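Local coordinates for protein plasmodium falciparum gamete antigen 27/25 (Plasmodium falciparum, PDB 1N81) that is essential for sexual development of the malaria parasite as a gametocyte protein, though its molecular role is unknown and may include dimerization, at residues 23-28 / 55-60; 48-53 / 76-81. All coordinates share one frame; numbering follows the deposited sequence.

Contact 1: 23-28 / 55-60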
ATOM      1  N   PHE A  23       2.676  -3.427   3.328  1.00 32.77           N
ATOM      2  CA  PHE A  23       1.507  -4.140   3.795  1.00 30.56           C
ATOM      3  C   PHE A  23       1.780  -5.194   4.867  1.00 37.06           C
ATOM      4  O   PHE A  23       0.942  -5.389   5.730  1.00 36.26           O
ATOM      5  CB  PHE A  23       0.719  -4.701   2.590  1.00 26.17           C
ATOM      6  CG  PHE A  23      -0.029  -3.633   1.817  1.00 33.92           C
ATOM      7  CD1 PHE A  23       0.556  -3.005   0.712  1.00 27.18           C
ATOM      8  CD2 PHE A  23      -1.272  -3.183   2.253  1.00 35.45           C
ATOM      9  CE1 PHE A  23      -0.082  -1.940   0.049  1.00 32.94           C
ATOM     10  CE2 PHE A  23      -1.940  -2.098   1.593  1.00 33.77           C
ATOM     11  CZ  PHE A  23      -1.334  -1.478   0.481  1.00 32.21           C
ATOM     12  N   HIS A  24       2.934  -5.868   4.835  1.00 37.58           N
ATOM     13  CA  HIS A  24       3.220  -6.838   5.899  1.00 40.62           C
ATOM     14  C   HIS A  24       3.577  -6.075   7.152  1.00 36.39           C
ATOM     15  O   HIS A  24       3.224  -6.478   8.269  1.00 32.89           O
ATOM     16  CB  HIS A  24       4.359  -7.790   5.517  1.00 42.73           C
ATOM     17  CG  HIS A  24       3.928  -8.887   4.596  1.00 51.50           C
ATOM     18  ND1 HIS A  24       3.494 -10.115   5.054  1.00 54.74           N
ATOM     19  CD2 HIS A  24       3.780  -8.920   3.246  1.00 45.59           C
ATOM     20  CE1 HIS A  24       3.095 -10.849   4.030  1.00 56.97           C
ATOM     21  NE2 HIS A  24       3.256 -10.149   2.919  1.00 47.68           N
ATOM     22  N   ALA A  25       4.252  -4.944   6.986  1.00 35.62           N
ATOM     23  CA  ALA A  25       4.577  -4.161   8.175  1.00 32.74           C
ATOM     24  C   ALA A  25       3.244  -3.696   8.803  1.00 38.74           C
ATOM     25  O   ALA A  25       3.097  -3.652  10.030  1.00 33.58           O
ATOM     26  CB  ALA A  25       5.463  -2.933   7.813  1.00 33.30           C
ATOM     27  N   CYS A  26       2.274  -3.362   7.958  1.00 37.66           N
ATOM     28  CA  CYS A  26       0.978  -2.904   8.449  1.00 39.11           C
ATOM     29  C   CYS A  26       0.253  -4.069   9.168  1.00 35.38           C
ATOM     30  O   CYS A  26      -0.242  -3.903  10.280  1.00 34.01           O
ATOM     31  CB  CYS A  26       0.123  -2.357   7.286  1.00 34.56           C
ATOM     32  SG  CYS A  26      -1.388  -1.485   7.846  1.00 36.05           S
ATOM     33  N   SER A  27       0.201  -5.231   8.526  1.00 32.47           N
ATOM     34  CA  SER A  27      -0.429  -6.399   9.120  1.00 36.15           C
ATOM     35  C   SER A  27       0.242  -6.695  10.464  1.00 36.96           C
ATOM     36  O   SER A  27      -0.438  -6.853  11.471  1.00 47.28           O
ATOM     37  CB  SER A  27      -0.298  -7.593   8.180  1.00 36.87           C
ATOM     38  OG  SER A  27      -0.929  -8.743   8.744  1.00 47.38           O
ATOM     39  N   ASP A  28       1.576  -6.754  10.485  1.00 42.20           N
ATOM     40  CA  ASP A  28       2.293  -7.008  11.738  1.00 45.79           C
ATOM     41  C   ASP A  28       1.891  -6.004  12.831  1.00 45.91           C
ATOM     42  O   ASP A  28       1.588  -6.371  13.968  1.00 37.56           O
ATOM     43  CB  ASP A  28       3.823  -6.905  11.560  1.00 42.11           C
ATOM     44  CG  ASP A  28       4.409  -8.048  10.732  1.00 42.21           C
ATOM     45  OD1 ASP A  28       3.722  -9.055  10.468  1.00 41.15           O
ATOM     46  OD2 ASP A  28       5.580  -7.926  10.338  1.00 46.11           O
ATOM     47  N   ARG A  55       9.916   1.271  12.802  1.00 37.98           N
ATOM     48  CA  ARG A  55      10.752   0.123  13.147  1.00 45.62           C
ATOM     49  C   ARG A  55      10.159  -1.113  12.457  1.00 48.02           C
ATOM     50  O   ARG A  55      10.891  -1.981  11.985  1.00 41.23           O
ATOM     51  CB  ARG A  55      10.801  -0.068  14.673  1.00 55.81           C
ATOM     52  CG  ARG A  55      11.813  -1.120  15.142  1.00 60.80           C
ATOM     53  CD  ARG A  55      11.761  -1.312  16.652  1.00 51.90           C
ATOM     54  NE  ARG A  55      11.748  -0.016  17.313  1.00 54.89           N
ATOM     55  CZ  ARG A  55      10.711   0.464  17.986  1.00 65.24           C
ATOM     56  NH1 ARG A  55       9.594  -0.251  18.104  1.00 65.73           N
ATOM     57  NH2 ARG A  55      10.789   1.670  18.522  1.00 67.52           N
ATOM     58  N   TYR A  56       8.827  -1.207  12.396  1.00 40.76           N
ATOM     59  CA  TYR A  56       8.227  -2.349  11.711  1.00 40.24           C
ATOM     60  C   TYR A  56       8.535  -2.283  10.224  1.00 34.11           C
ATOM     61  O   TYR A  56       8.759  -3.309   9.588  1.00 43.67           O
ATOM     62  CB  TYR A  56       6.705  -2.422  11.948  1.00 45.73           C
ATOM     63  CG  TYR A  56       6.347  -3.104  13.245  1.00 41.74           C
ATOM     64  CD1 TYR A  56       6.789  -2.592  14.461  1.00 43.82           C
ATOM     65  CD2 TYR A  56       5.610  -4.279  13.253  1.00 43.99           C
ATOM     66  CE1 TYR A  56       6.506  -3.234  15.649  1.00 48.38           C
ATOM     67  CE2 TYR A  56       5.321  -4.937  14.449  1.00 45.49           C
ATOM     68  CZ  TYR A  56       5.772  -4.399  15.636  1.00 43.63           C
ATOM     69  OH  TYR A  56       5.462  -5.008  16.821  1.00 52.36           O
ATOM     70  N   VAL A  57       8.547  -1.090   9.656  1.00 35.79           N
ATOM     71  CA  VAL A  57       8.879  -0.987   8.228  1.00 39.42           C
ATOM     72  C   VAL A  57      10.294  -1.538   7.994  1.00 39.78           C
ATOM     73  O   VAL A  57      10.499  -2.366   7.114  1.00 41.96           O
ATOM     74  CB  VAL A  57       8.797   0.480   7.741  1.00 39.59           C
ATOM     75  CG1 VAL A  57       9.374   0.605   6.298  1.00 31.88           C
ATOM     76  CG2 VAL A  57       7.298   0.950   7.778  1.00 34.75           C
ATOM     77  N   ARG A  58      11.260  -1.081   8.798  1.00 36.37           N
ATOM     78  CA  ARG A  58      12.658  -1.525   8.684  1.00 40.30           C
ATOM     79  C   ARG A  58      12.782  -3.024   8.745  1.00 39.43           C
ATOM     80  O   ARG A  58      13.435  -3.609   7.907  1.00 43.13           O
ATOM     81  CB  ARG A  58      13.520  -0.936   9.789  1.00 38.78           C
ATOM     82  CG  ARG A  58      13.916   0.498   9.592  1.00 52.58           C
ATOM     83  CD  ARG A  58      15.017   0.834  10.601  1.00 64.32           C
ATOM     84  NE  ARG A  58      15.249   2.272  10.723  1.00 81.92           N
ATOM     85  CZ  ARG A  58      14.562   3.088  11.521  1.00 83.49           C
ATOM     86  NH1 ARG A  58      13.585   2.615  12.288  1.00 69.03           N
ATOM     87  NH2 ARG A  58      14.851   4.384  11.542  1.00 77.76           N
ATOM     88  N   LYS A  59      12.153  -3.636   9.751  1.00 42.53           N
ATOM     89  CA  LYS A  59      12.170  -5.083   9.891  1.00 43.05           C
ATOM     90  C   LYS A  59      11.690  -5.770   8.620  1.00 45.30           C
ATOM     91  O   LYS A  59      12.250  -6.789   8.208  1.00 44.09           O
ATOM     92  CB  LYS A  59      11.289  -5.509  11.067  1.00 50.11           C
ATOM     93  CG  LYS A  59      11.326  -6.999  11.377  1.00 57.00           C
ATOM     94  CD  LYS A  59      10.538  -7.292  12.644  1.00 72.94           C
ATOM     95  CE  LYS A  59      10.535  -8.763  13.003  1.00 73.23           C
ATOM     96  NZ  LYS A  59       9.939  -8.957  14.366  1.00 76.02           N
ATOM     97  N   ASN A  60      10.657  -5.215   7.986  1.00 41.26           N
ATOM     98  CA  ASN A  60      10.137  -5.839   6.765  1.00 37.42           C
ATOM     99  C   ASN A  60      11.052  -5.599   5.581  1.00 40.45           C
ATOM    100  O   ASN A  60      11.140  -6.448   4.704  1.00 36.62           O
ATOM    101  CB  ASN A  60       8.694  -5.387   6.477  1.00 37.01           C
ATOM    102  CG  ASN A  60       7.680  -6.220   7.253  1.00 45.85           C
ATOM    103  OD1 ASN A  60       7.217  -7.246   6.773  1.00 39.85           O
ATOM    104  ND2 ASN A  60       7.372  -5.802   8.473  1.00 34.78           N
TER
HETATM  105  O   HOH W   1       6.948  -9.411   8.253  1.00 62.05           O
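Asn-60 lays its carboxamide across the backbone of helix 13-35 at Ala-25, where its ND2 comes within 3.3 Å of Ala-25 CA. Asn-60 ND2 donates to Tyr-56 O of its own helix at 3.1 Å; the bond is nearly straight, and the acceptor lies almost in the amide plane although the donor stands above the carbonyl plane. Asn-60 ND2 also makes a weak bond of 3.3 Å to Asp-28 OD2, carboxylate and amide meeting tip to tip with their planes 37° apart. At the other end of the amide, Asn-60 OD1 packs 3.2 Å from His-24 CB. One water donates to both Asn-60 OD1 and Asp-28 OD2, closing a small polar ring at the partly exposed border.

This is an all-helical protein, and here segments 23-28 and 55-60 of helices 13-35 and 50-63 run at 128° to each other, N to C, with axes 8.6 Å apart at closest approach. The small side chain of Ala-25 suits so close an approach: its CB rests against Tyr-56 CB and Val-57 CG2, each at 4.3 Å. Tyr-56 then reaches past Asp-28, whose CB lies in the plane of the ring at its edge, 3.6 Å from Tyr-56 CD2.

Asn-60 CG stands beside its backbone N (chi1 -84°), from where the amide reaches both helices. Tyr-56 O takes ND2 and the backbone N of Asn-60 from opposite faces of its plane; the straight, in-plane ND2 bond helps fix the amide's rotation. Further out, Tyr-29 meets the Tyr-56 ring edge-to-face, and Ile-21 packs on Asn-60.

Contact 2: 48-53 / 76-81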
ATOM      1  N   LYS A  48      -0.506   6.120  17.011  1.00 45.99           N
ATOM      2  CA  LYS A  48       0.290   7.139  16.336  1.00 48.20           C
ATOM      3  C   LYS A  48       1.785   7.096  16.677  1.00 47.87           C
ATOM      4  O   LYS A  48       2.502   8.077  16.504  1.00 37.41           O
ATOM      5  CB  LYS A  48      -0.268   8.540  16.636  1.00 53.37           C
ATOM      6  CG  LYS A  48      -1.474   8.927  15.786  1.00 56.60           C
ATOM      7  CD  LYS A  48      -1.653  10.444  15.763  1.00 58.38           C
ATOM      8  CE  LYS A  48      -2.853  10.838  14.933  1.00 73.42           C
ATOM      9  NZ  LYS A  48      -2.745  10.348  13.524  1.00 79.21           N
ATOM     10  N   ASP A  49       2.266   5.959  17.167  1.00 48.67           N
ATOM     11  CA  ASP A  49       3.695   5.834  17.502  1.00 42.85           C
ATOM     12  C   ASP A  49       4.529   5.663  16.230  1.00 40.38           C
ATOM     13  O   ASP A  49       4.863   4.536  15.848  1.00 39.58           O
ATOM     14  CB  ASP A  49       3.899   4.625  18.386  1.00 38.94           C
ATOM     15  CG  ASP A  49       5.317   4.493  18.858  1.00 45.93           C
ATOM     16  OD1 ASP A  49       6.215   5.279  18.425  1.00 39.57           O
ATOM     17  OD2 ASP A  49       5.504   3.584  19.677  1.00 40.88           O
ATOM     18  N   ARG A  50       4.866   6.771  15.572  1.00 39.96           N
ATOM     19  CA  ARG A  50       5.619   6.683  14.315  1.00 44.73           C
ATOM     20  C   ARG A  50       6.966   5.980  14.446  1.00 46.44           C
ATOM     21  O   ARG A  50       7.409   5.276  13.534  1.00 51.14           O
ATOM     22  CB  ARG A  50       5.847   8.080  13.721  1.00 49.71           C
ATOM     23  CG  ARG A  50       4.577   8.825  13.343  1.00 60.66           C
ATOM     24  CD  ARG A  50       4.905  10.227  12.848  1.00 67.46           C
ATOM     25  NE  ARG A  50       5.684  10.187  11.617  1.00 71.08           N
ATOM     26  CZ  ARG A  50       5.176   9.845  10.439  1.00 69.17           C
ATOM     27  NH1 ARG A  50       3.891   9.523  10.359  1.00 69.70           N
ATOM     28  NH2 ARG A  50       5.947   9.827   9.354  1.00 60.34           N
ATOM     29  N   VAL A  51       7.621   6.160  15.582  1.00 49.31           N
ATOM     30  CA  VAL A  51       8.917   5.531  15.783  1.00 44.33           C
ATOM     31  C   VAL A  51       8.745   4.021  15.714  1.00 43.55           C
ATOM     32  O   VAL A  51       9.446   3.363  14.959  1.00 42.86           O
ATOM     33  CB  VAL A  51       9.568   5.970  17.140  1.00 45.49           C
ATOM     34  CG1 VAL A  51      10.913   5.284  17.326  1.00 34.64           C
ATOM     35  CG2 VAL A  51       9.800   7.519  17.137  1.00 40.92           C
ATOM     36  N   SER A  52       7.808   3.461  16.467  1.00 36.21           N
ATOM     37  CA  SER A  52       7.636   2.023  16.391  1.00 44.87           C
ATOM     38  C   SER A  52       7.218   1.563  14.997  1.00 46.70           C
ATOM     39  O   SER A  52       7.769   0.591  14.473  1.00 44.89           O
ATOM     40  CB  SER A  52       6.603   1.537  17.402  1.00 39.10           C
ATOM     41  OG  SER A  52       7.018   1.868  18.709  1.00 62.43           O
ATOM     42  N   ILE A  53       6.262   2.259  14.391  1.00 38.43           N
ATOM     43  CA  ILE A  53       5.801   1.846  13.082  1.00 37.09           C
ATOM     44  C   ILE A  53       6.983   1.829  12.115  1.00 40.34           C
ATOM     45  O   ILE A  53       7.147   0.885  11.337  1.00 37.99           O
ATOM     46  CB  ILE A  53       4.692   2.781  12.526  1.00 39.65           C
ATOM     47  CG1 ILE A  53       3.397   2.633  13.339  1.00 34.54           C
ATOM     48  CG2 ILE A  53       4.421   2.441  11.023  1.00 29.47           C
ATOM     49  CD1 ILE A  53       2.412   3.795  13.035  1.00 30.96           C
ATOM     50  N   ASN A  76       6.303   8.450   3.974  1.00 39.90           N
ATOM     51  CA  ASN A  76       4.916   8.236   3.553  1.00 41.30           C
ATOM     52  C   ASN A  76       4.434   6.818   3.805  1.00 42.92           C
ATOM     53  O   ASN A  76       3.229   6.609   3.991  1.00 34.47           O
ATOM     54  CB  ASN A  76       4.701   8.585   2.085  1.00 32.57           C
ATOM     55  CG  ASN A  76       4.707  10.093   1.842  1.00 47.70           C
ATOM     56  OD1 ASN A  76       4.576  10.877   2.778  1.00 43.07           O
ATOM     57  ND2 ASN A  76       4.840  10.495   0.582  1.00 39.79           N
ATOM     58  N   ILE A  77       5.344   5.845   3.797  1.00 33.66           N
ATOM     59  CA  ILE A  77       4.917   4.465   4.083  1.00 43.48           C
ATOM     60  C   ILE A  77       4.396   4.479   5.517  1.00 41.48           C
ATOM     61  O   ILE A  77       3.299   3.983   5.791  1.00 43.50           O
ATOM     62  CB  ILE A  77       6.085   3.414   3.979  1.00 31.51           C
ATOM     63  CG1 ILE A  77       6.444   3.179   2.516  1.00 33.80           C
ATOM     64  CG2 ILE A  77       5.644   2.056   4.591  1.00 31.55           C
ATOM     65  CD1 ILE A  77       7.604   2.189   2.334  1.00 31.15           C
ATOM     66  N   VAL A  78       5.176   5.075   6.420  1.00 36.47           N
ATOM     67  CA  VAL A  78       4.792   5.172   7.831  1.00 38.90           C
ATOM     68  C   VAL A  78       3.460   5.919   7.965  1.00 43.60           C
ATOM     69  O   VAL A  78       2.565   5.481   8.704  1.00 32.67           O
ATOM     70  CB  VAL A  78       5.857   5.904   8.671  1.00 43.07           C
ATOM     71  CG1 VAL A  78       5.343   6.084  10.118  1.00 39.66           C
ATOM     72  CG2 VAL A  78       7.158   5.096   8.678  1.00 42.59           C
ATOM     73  N   ASN A  79       3.331   7.037   7.252  1.00 36.64           N
ATOM     74  CA  ASN A  79       2.087   7.798   7.308  1.00 44.91           C
ATOM     75  C   ASN A  79       0.902   6.946   6.884  1.00 44.60           C
ATOM     76  O   ASN A  79      -0.102   6.874   7.594  1.00 43.54           O
ATOM     77  CB  ASN A  79       2.128   9.037   6.400  1.00 35.59           C
ATOM     78  CG  ASN A  79       3.091  10.092   6.889  1.00 47.92           C
ATOM     79  OD1 ASN A  79       3.352  10.186   8.076  1.00 47.81           O
ATOM     80  ND2 ASN A  79       3.613  10.903   5.975  1.00 43.13           N
ATOM     81  N   ARG A  80       1.023   6.303   5.724  1.00 37.59           N
ATOM     82  CA  ARG A  80      -0.074   5.475   5.210  1.00 33.51           C
ATOM     83  C   ARG A  80      -0.429   4.368   6.195  1.00 35.55           C
ATOM     84  O   ARG A  80      -1.602   4.064   6.403  1.00 37.75           O
ATOM     85  CB  ARG A  80       0.278   4.876   3.831  1.00 27.12           C
ATOM     86  CG  ARG A  80       0.118   5.879   2.650  1.00 24.34           C
ATOM     87  CD  ARG A  80       0.235   5.130   1.320  1.00 26.31           C
ATOM     88  NE  ARG A  80       1.544   4.482   1.175  1.00 28.42           N
ATOM     89  CZ  ARG A  80       2.609   5.072   0.650  1.00 35.96           C
ATOM     90  NH1 ARG A  80       2.506   6.327   0.219  1.00 31.29           N
ATOM     91  NH2 ARG A  80       3.758   4.402   0.526  1.00 30.42           N
ATOM     92  N   ILE A  81       0.579   3.771   6.814  1.00 31.63           N
ATOM     93  CA  ILE A  81       0.312   2.700   7.756  1.00 29.68           C
ATOM     94  C   ILE A  81      -0.484   3.254   8.953  1.00 35.92           C
ATOM     95  O   ILE A  81      -1.520   2.702   9.329  1.00 34.46           O
ATOM     96  CB  ILE A  81       1.631   2.035   8.236  1.00 32.49           C
ATOM     97  CG1 ILE A  81       2.211   1.122   7.127  1.00 27.14           C
ATOM     98  CG2 ILE A  81       1.368   1.245   9.501  1.00 31.28           C
ATOM     99  CD1 ILE A  81       3.649   0.522   7.462  1.00 23.01           C
TER
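The guanidinium of Arg-50 presents one face to Val-78, whose CG1 sits 3.6 Å above the plane, displaced toward the rim and nearest to Arg-50 NH1. Asn-79 OD1 lies at the edge, near the plane, in a bond from Arg-50 NH1 whose 2.4 Å length is too short to be trusted in detail; the contact itself is clear. The N-H...O angle of 128° is well bent. Amide and guanidinium planes are turned 41° apart. A bend at chi3 (64°) turns NE off the line of the arginine chain, which chi2 leaves extended to CD. On the other helix, the Asn-79 amide also donates weakly through ND2 to Asn-76 OD1, one turn back.

Beside this polar pair, Ile-53 supplies the buried packing. Its CG2 branch, anti to the backbone N, meets Val-78 CG1 at 3.9 Å and Ile-81 CG2 at 3.6 Å, the two isoleucines sliding past each other in opposite directions. Asp-49 is the N-cap of helix 50-63: its OD1 takes the backbone N-H of Ser-52 at 3.1 Å.

The contact thus joins the first turn of helix 50-63 to the middle of helix 71-89. Tyr-29 of helix 13-35 also packs on Ile-53, while helix 156-173 lies against Asn-76 and Arg-80.

Helix 50-63 is common to both contacts: its beginning packs on helix 71-89 in contact 2, and residues further along pack on helix 13-35 in contact 1. The two centres lie about 10 Å apart, and apolar side chains join them directly. Val-57 CG2 touches Ile-81 CD1 at 3.7 Å and Ile-77 CG2 at 3.8 Å, while Ala-25 CB approaches Ile-81 CD1 to 3.9 Å. Ile-81 is therefore shared packing for all three helices, continuous from one interface to the next. The polar groups, Asn-60 with Asp-28 and Arg-50 with Asn-79, flank this apolar centre. Both contacts are helix packing, and no ligand takes part in either.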